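Local coordinates for replication protein B (Plasmid RSF1010, PDB 3H20) that synthesises primers on single-stranded DNA to start replication of its plasmid, polymerising nucleotides with release of diphosphate, at residues Y143-L146 with T150-K153; D86-G91 with L168-G173. All blocks are in the same frame, centred on the assembly; numbering follows the deposited sequence.

Contact 1 (Y143-L146 with T150-K153); sequences YGRL and TNRK. With DPO (diphosphate), chain E.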
loop_
_atom_site.group_PDB
_atom_site.type_symbol
_atom_site.label_atom_id
_atom_site.label_comp_id
_atom_site.label_asym_id
_atom_site.label_seq_id
_atom_site.Cartn_x
_atom_site.Cartn_y
_atom_site.Cartn_z
ATOM N N TYR A 143 -11.093 8.684 -4.762
ATOM C CA TYR A 143 -12.080 9.613 -5.306
ATOM C C TYR A 143 -13.223 8.842 -5.972
ATOM O O TYR A 143 -12.984 7.887 -6.717
ATOM C CB TYR A 143 -11.422 10.537 -6.339
ATOM C CG TYR A 143 -10.916 11.866 -5.814
ATOM C CD1 TYR A 143 -11.777 12.766 -5.195
ATOM C CD2 TYR A 143 -9.583 12.238 -5.974
ATOM C CE1 TYR A 143 -11.329 13.999 -4.730
ATOM C CE2 TYR A 143 -9.120 13.479 -5.514
ATOM C CZ TYR A 143 -10.007 14.349 -4.887
ATOM O OH TYR A 143 -9.560 15.582 -4.441
ATOM N N GLY A 144 -14.455 9.259 -5.699
ATOM C CA GLY A 144 -15.584 8.905 -6.539
ATOM C C GLY A 144 -16.013 10.043 -7.444
ATOM O O GLY A 144 -15.458 11.141 -7.383
ATOM N N ARG A 145 -17.007 9.780 -8.287
ATOM C CA ARG A 145 -17.545 10.801 -9.178
ATOM C C ARG A 145 -18.605 11.642 -8.476
ATOM O O ARG A 145 -19.390 11.131 -7.677
ATOM C CB ARG A 145 -18.133 10.157 -10.436
ATOM C CG ARG A 145 -17.106 9.470 -11.320
ATOM C CD ARG A 145 -16.150 10.477 -11.940
ATOM N NE ARG A 145 -15.502 9.951 -13.138
ATOM C CZ ARG A 145 -15.559 10.530 -14.333
ATOM N NH1 ARG A 145 -14.938 9.980 -15.368
ATOM N NH2 ARG A 145 -16.236 11.658 -14.494
ATOM N N LEU A 146 -18.622 12.937 -8.779
ATOM C CA LEU A 146 -19.700 13.813 -8.337
ATOM C C LEU A 146 -20.804 13.900 -9.385
ATOM O O LEU A 146 -20.543 14.186 -10.553
ATOM C CB LEU A 146 -19.161 15.210 -8.024
ATOM C CG LEU A 146 -20.179 16.232 -7.515
ATOM C CD1 LEU A 146 -20.634 15.882 -6.106
ATOM C CD2 LEU A 146 -19.601 17.637 -7.562
ATOM N N THR A 150 -20.807 15.758 -16.853
ATOM C CA THR A 150 -20.520 14.783 -17.901
ATOM C C THR A 150 -19.228 14.020 -17.605
ATOM O O THR A 150 -18.270 14.592 -17.077
ATOM C CB THR A 150 -20.377 15.445 -19.275
ATOM O OG1 THR A 150 -19.419 16.507 -19.178
ATOM C CG2 THR A 150 -21.702 16.018 -19.741
ATOM N N ASN A 151 -19.226 12.729 -17.942
ATOM C CA ASN A 151 -18.039 11.877 -17.892
ATOM C C ASN A 151 -17.222 12.125 -19.161
ATOM O O ASN A 151 -17.637 11.749 -20.261
ATOM C CB ASN A 151 -18.464 10.403 -17.776
ATOM C CG ASN A 151 -17.294 9.451 -17.514
ATOM O OD1 ASN A 151 -16.215 9.589 -18.090
ATOM N ND2 ASN A 151 -17.527 8.451 -16.666
ATOM N N ARG A 152 -16.074 12.778 -19.001
ATOM C CA ARG A 152 -15.264 13.248 -20.130
ATOM C C ARG A 152 -14.167 12.267 -20.559
ATOM O O ARG A 152 -13.527 12.446 -21.600
ATOM C CB ARG A 152 -14.644 14.609 -19.788
ATOM C CG ARG A 152 -15.643 15.757 -19.721
ATOM C CD ARG A 152 -16.067 16.163 -21.123
ATOM N NE ARG A 152 -17.165 17.123 -21.096
ATOM C CZ ARG A 152 -17.858 17.503 -22.166
ATOM N NH1 ARG A 152 -17.569 17.008 -23.364
ATOM N NH2 ARG A 152 -18.843 18.386 -22.036
ATOM N N LYS A 153 -13.967 11.239 -19.741
ATOM C CA LYS A 153 -12.877 10.280 -19.891
ATOM C C LYS A 153 -13.121 9.359 -21.078
ATOM O O LYS A 153 -14.191 8.765 -21.193
ATOM C CB LYS A 153 -12.737 9.461 -18.602
ATOM C CG LYS A 153 -11.333 8.974 -18.314
ATOM C CD LYS A 153 -11.245 8.335 -16.944
ATOM C CE LYS A 153 -9.882 7.678 -16.716
ATOM N NZ LYS A 153 -9.785 7.066 -15.348
HETATM P P1 DPO E . -12.643 7.251 -13.452
HETATM O O1 DPO E . -11.956 5.803 -13.620
HETATM O O2 DPO E . -11.568 8.302 -13.587
HETATM O O3 DPO E . -13.496 7.221 -12.202
HETATM O O4 DPO E . -13.600 7.336 -14.755
HETATM P P2 DPO E . -14.669 6.182 -15.132
HETATM O O5 DPO E . -13.828 4.983 -15.501
HETATM O O6 DPO E . -15.500 6.028 -13.873
HETATM O O7 DPO E . -15.421 6.756 -16.304
#
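R145, on the short edge strand 144-145 of an antiparallel sheet, stands opposite N151 in the following loop with their CA atoms 8.8 Å apart, a distance spanned by their side chains, beside which a diphosphate is bound. The loop is shaped by an Asx turn: OD1 of N151 accepts a hydrogen bond from N of K153 at 3.2 Å, with the donor lying in the carbonyl plane. The bond to OD1 probably restrains the amide's rotation, which leaves ND2 turned to the anion, an example of a loop motif orienting a ligand-binding group. CG of N151 is anti to its own N (chi1 -172°), which brings the amide across the side chain of R145 at about a right angle. ND2 consequently lies over one face of the guanidinium, the two planes inclined by 44°. R145 bends at chi2 (-67°) before its guanidinium enters the pocket, where NH1 donates to the bridging O4 of diphosphate at 3.0 Å in a nearly straight bond. O3 of the diphosphate lies in plane at the guanidinium edge, nearest NE, while CB of K153 lies near the plane at the NH1 end, 3.9 Å from NH1. NH2 forms a salt bridge with D60 of strand 59-65, so that a second-shell carboxylate helps to position the group whose NH1 binds the ligand. Both ends of the diphosphate are gripped. ND2 of N151 donates to O7 at 2.7 Å while also bonding O of T100, and Y62 completes the pocket through its hydroxyl. The gathered cationic groups would be expected to offset the charge of the phosphates. K153 reaches the other phosphate with a chain extended beyond CG, its NZ lying 2.8 Å from O2 and making a weaker bond to O1 at 3.0 Å.

Contact 2 (D86-G91 with L168-G173); sequences DMKAEG and LRESKG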
loop_
_atom_site.group_PDB
_atom_site.type_symbol
_atom_site.label_atom_id
_atom_site.label_comp_id
_atom_site.label_asym_id
_atom_site.label_seq_id
_atom_site.Cartn_x
_atom_site.Cartn_y
_atom_site.Cartn_z
ATOM N N ASP A 86 -27.336 -7.805 -4.836
ATOM C CA ASP A 86 -26.672 -8.668 -3.861
ATOM C C ASP A 86 -26.256 -7.898 -2.601
ATOM O O ASP A 86 -26.501 -8.360 -1.490
ATOM C CB ASP A 86 -25.467 -9.378 -4.496
ATOM C CG ASP A 86 -25.877 -10.472 -5.470
ATOM O OD1 ASP A 86 -27.087 -10.770 -5.565
ATOM O OD2 ASP A 86 -24.987 -11.052 -6.141
ATOM N N MET A 87 -25.638 -6.729 -2.783
ATOM C CA MET A 87 -25.205 -5.877 -1.656
ATOM C C MET A 87 -26.352 -5.578 -0.691
ATOM O O MET A 87 -26.222 -5.775 0.528
ATOM C CB MET A 87 -24.570 -4.569 -2.168
ATOM C CG MET A 87 -23.210 -4.762 -2.897
ATOM S SD MET A 87 -22.510 -3.191 -3.491
ATOM C CE MET A 87 -22.129 -2.385 -1.930
ATOM N N LYS A 88 -27.474 -5.113 -1.231
ATOM C CA LYS A 88 -28.669 -4.815 -0.430
ATOM C C LYS A 88 -29.210 -6.037 0.334
ATOM O O LYS A 88 -29.577 -5.918 1.511
ATOM C CB LYS A 88 -29.768 -4.207 -1.304
ATOM C CG LYS A 88 -29.468 -2.786 -1.791
ATOM C CD LYS A 88 -30.571 -2.299 -2.745
ATOM C CE LYS A 88 -30.247 -0.926 -3.311
ATOM N NZ LYS A 88 -31.376 -0.429 -4.158
ATOM N N ALA A 89 -29.253 -7.197 -0.330
ATOM C CA ALA A 89 -29.817 -8.417 0.259
ATOM C C ALA A 89 -28.900 -9.047 1.314
ATOM O O ALA A 89 -29.296 -9.980 2.024
ATOM C CB ALA A 89 -30.145 -9.439 -0.839
ATOM N N GLU A 90 -27.678 -8.527 1.398
ATOM C CA GLU A 90 -26.654 -8.993 2.331
ATOM C C GLU A 90 -26.317 -7.957 3.418
ATOM O O GLU A 90 -25.358 -8.127 4.179
ATOM C CB GLU A 90 -25.388 -9.397 1.554
ATOM C CG GLU A 90 -25.619 -10.639 0.660
ATOM C CD GLU A 90 -24.508 -10.906 -0.359
ATOM O OE1 GLU A 90 -23.414 -10.308 -0.268
ATOM O OE2 GLU A 90 -24.739 -11.740 -1.262
ATOM N N GLY A 91 -27.119 -6.900 3.513
ATOM C CA GLY A 91 -26.899 -5.885 4.547
ATOM C C GLY A 91 -25.761 -4.912 4.260
ATOM O O GLY A 91 -25.306 -4.199 5.163
ATOM N N LEU A 168 -27.030 10.680 -10.014
ATOM C CA LEU A 168 -27.317 10.180 -8.664
ATOM C C LEU A 168 -28.571 9.309 -8.699
ATOM O O LEU A 168 -29.668 9.813 -8.906
ATOM C CB LEU A 168 -27.523 11.338 -7.675
ATOM C CG LEU A 168 -27.654 10.968 -6.190
ATOM C CD1 LEU A 168 -26.334 10.433 -5.629
ATOM C CD2 LEU A 168 -28.129 12.198 -5.397
ATOM N N ARG A 169 -28.406 8.010 -8.475
ATOM C CA ARG A 169 -29.505 7.039 -8.637
ATOM C C ARG A 169 -30.288 6.770 -7.349
ATOM O O ARG A 169 -31.497 6.519 -7.384
ATOM C CB ARG A 169 -28.980 5.721 -9.233
ATOM C CG ARG A 169 -28.535 5.842 -10.688
ATOM C CD ARG A 169 -29.593 6.576 -11.508
ATOM N NE ARG A 169 -29.572 6.217 -12.918
ATOM C CZ ARG A 169 -30.314 6.800 -13.859
ATOM N NH1 ARG A 169 -31.140 7.797 -13.541
ATOM N NH2 ARG A 169 -30.233 6.384 -15.125
ATOM N N GLU A 170 -29.589 6.790 -6.222
ATOM C CA GLU A 170 -30.246 6.726 -4.907
ATOM C C GLU A 170 -29.375 7.402 -3.848
ATOM O O GLU A 170 -28.170 7.575 -4.049
ATOM C CB GLU A 170 -30.676 5.301 -4.523
ATOM C CG GLU A 170 -29.594 4.316 -4.264
ATOM C CD GLU A 170 -30.158 2.979 -3.784
ATOM O OE1 GLU A 170 -30.511 2.141 -4.650
ATOM O OE2 GLU A 170 -30.259 2.784 -2.547
ATOM N N SER A 171 -29.993 7.817 -2.747
ATOM C CA SER A 171 -29.307 8.677 -1.780
ATOM C C SER A 171 -29.972 8.638 -0.403
ATOM O O SER A 171 -30.240 9.683 0.199
ATOM C CB SER A 171 -29.232 10.117 -2.326
ATOM O OG SER A 171 -30.525 10.653 -2.530
ATOM N N LYS A 172 -30.230 7.427 0.083
ATOM C CA LYS A 172 -30.915 7.213 1.363
ATOM C C LYS A 172 -30.119 7.713 2.566
ATOM O O LYS A 172 -30.708 8.213 3.523
ATOM C CB LYS A 172 -31.254 5.740 1.555
ATOM C CG LYS A 172 -32.396 5.229 0.684
ATOM C CD LYS A 172 -32.470 3.706 0.753
ATOM C CE LYS A 172 -33.610 3.172 -0.100
ATOM N NZ LYS A 172 -33.713 1.682 0.024
ATOM N N GLY A 173 -28.794 7.547 2.524
ATOM C CA GLY A 173 -27.902 8.126 3.544
ATOM C C GLY A 173 -27.802 7.353 4.856
ATOM O O GLY A 173 -27.153 7.810 5.807
HETATM O O HOH W 1 -33.544 0.014 -2.673
#
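K88 and E170 meet at the protein surface, bringing the last turn of helix 81-89 to the end of strand 167-170, an outermost strand of the second antiparallel sheet. Each partner sits at or beside a recognisable backbone motif. G91, with positive phi, is the C-prime residue of a Schellman motif that closes the helix, while R169 and E170 both face V97 in a classic beta bulge. The pair is a worked example of a long-range salt bridge made entirely by side-chain ends, since the nearest CA atoms, those of K88 and K172, are 12.4 Å apart. From CB, directed toward the strand, the lysine side chain runs past P94, and beyond CG it is extended through CD and CE to NZ. CE is the first atom to meet the carboxylate, 3.4 Å from OE1 and 3.8 Å from OE2 of E170. NZ then closes the salt bridge, donating to OE1 at 2.8 Å on its syn lone pair, the side facing the other oxygen. The glutamate arrives from the opposite direction: its CG lies between the backbone N and the carbonyl carbon (chi1 67°), and the extended chain beyond it carries the carboxylate out to the lysine, while the side chain also rests on V97. Were E170 shortened to an alanine, NZ of K88 would probably lose its carboxylate mate and face the like charge of K172 across a shared water. As it stands, the carboxylate is likely to ease the proximity of the two ammonium groups, whose NZ atoms are 5.2 Å apart. Both donate to that water, which accepts from NZ of K88 at 2.7 Å and, less closely, from NZ of K172 at 3.2 Å.

In sequence, both segments of contact 1 fall between the two that contact 2 joins, and both contacts belong to the N-terminal primase region. Their centres are 20 Å apart and their nearest atoms are about 7 Å apart, so the two do not meet. Strands 144-145 and 167-170 follow one another in sequence but edge different antiparallel sheets, with the diphosphate loop running between them. V166, immediately before strand 167-170, packs on R145 and N151, placing the start of that strand beside the pocket. Contact 2 lies toward its far end, on the surface, and supplies none of the diphosphate ligands. The pair thus contrasts a buried, ligand-filled contact with a solvated ion pair.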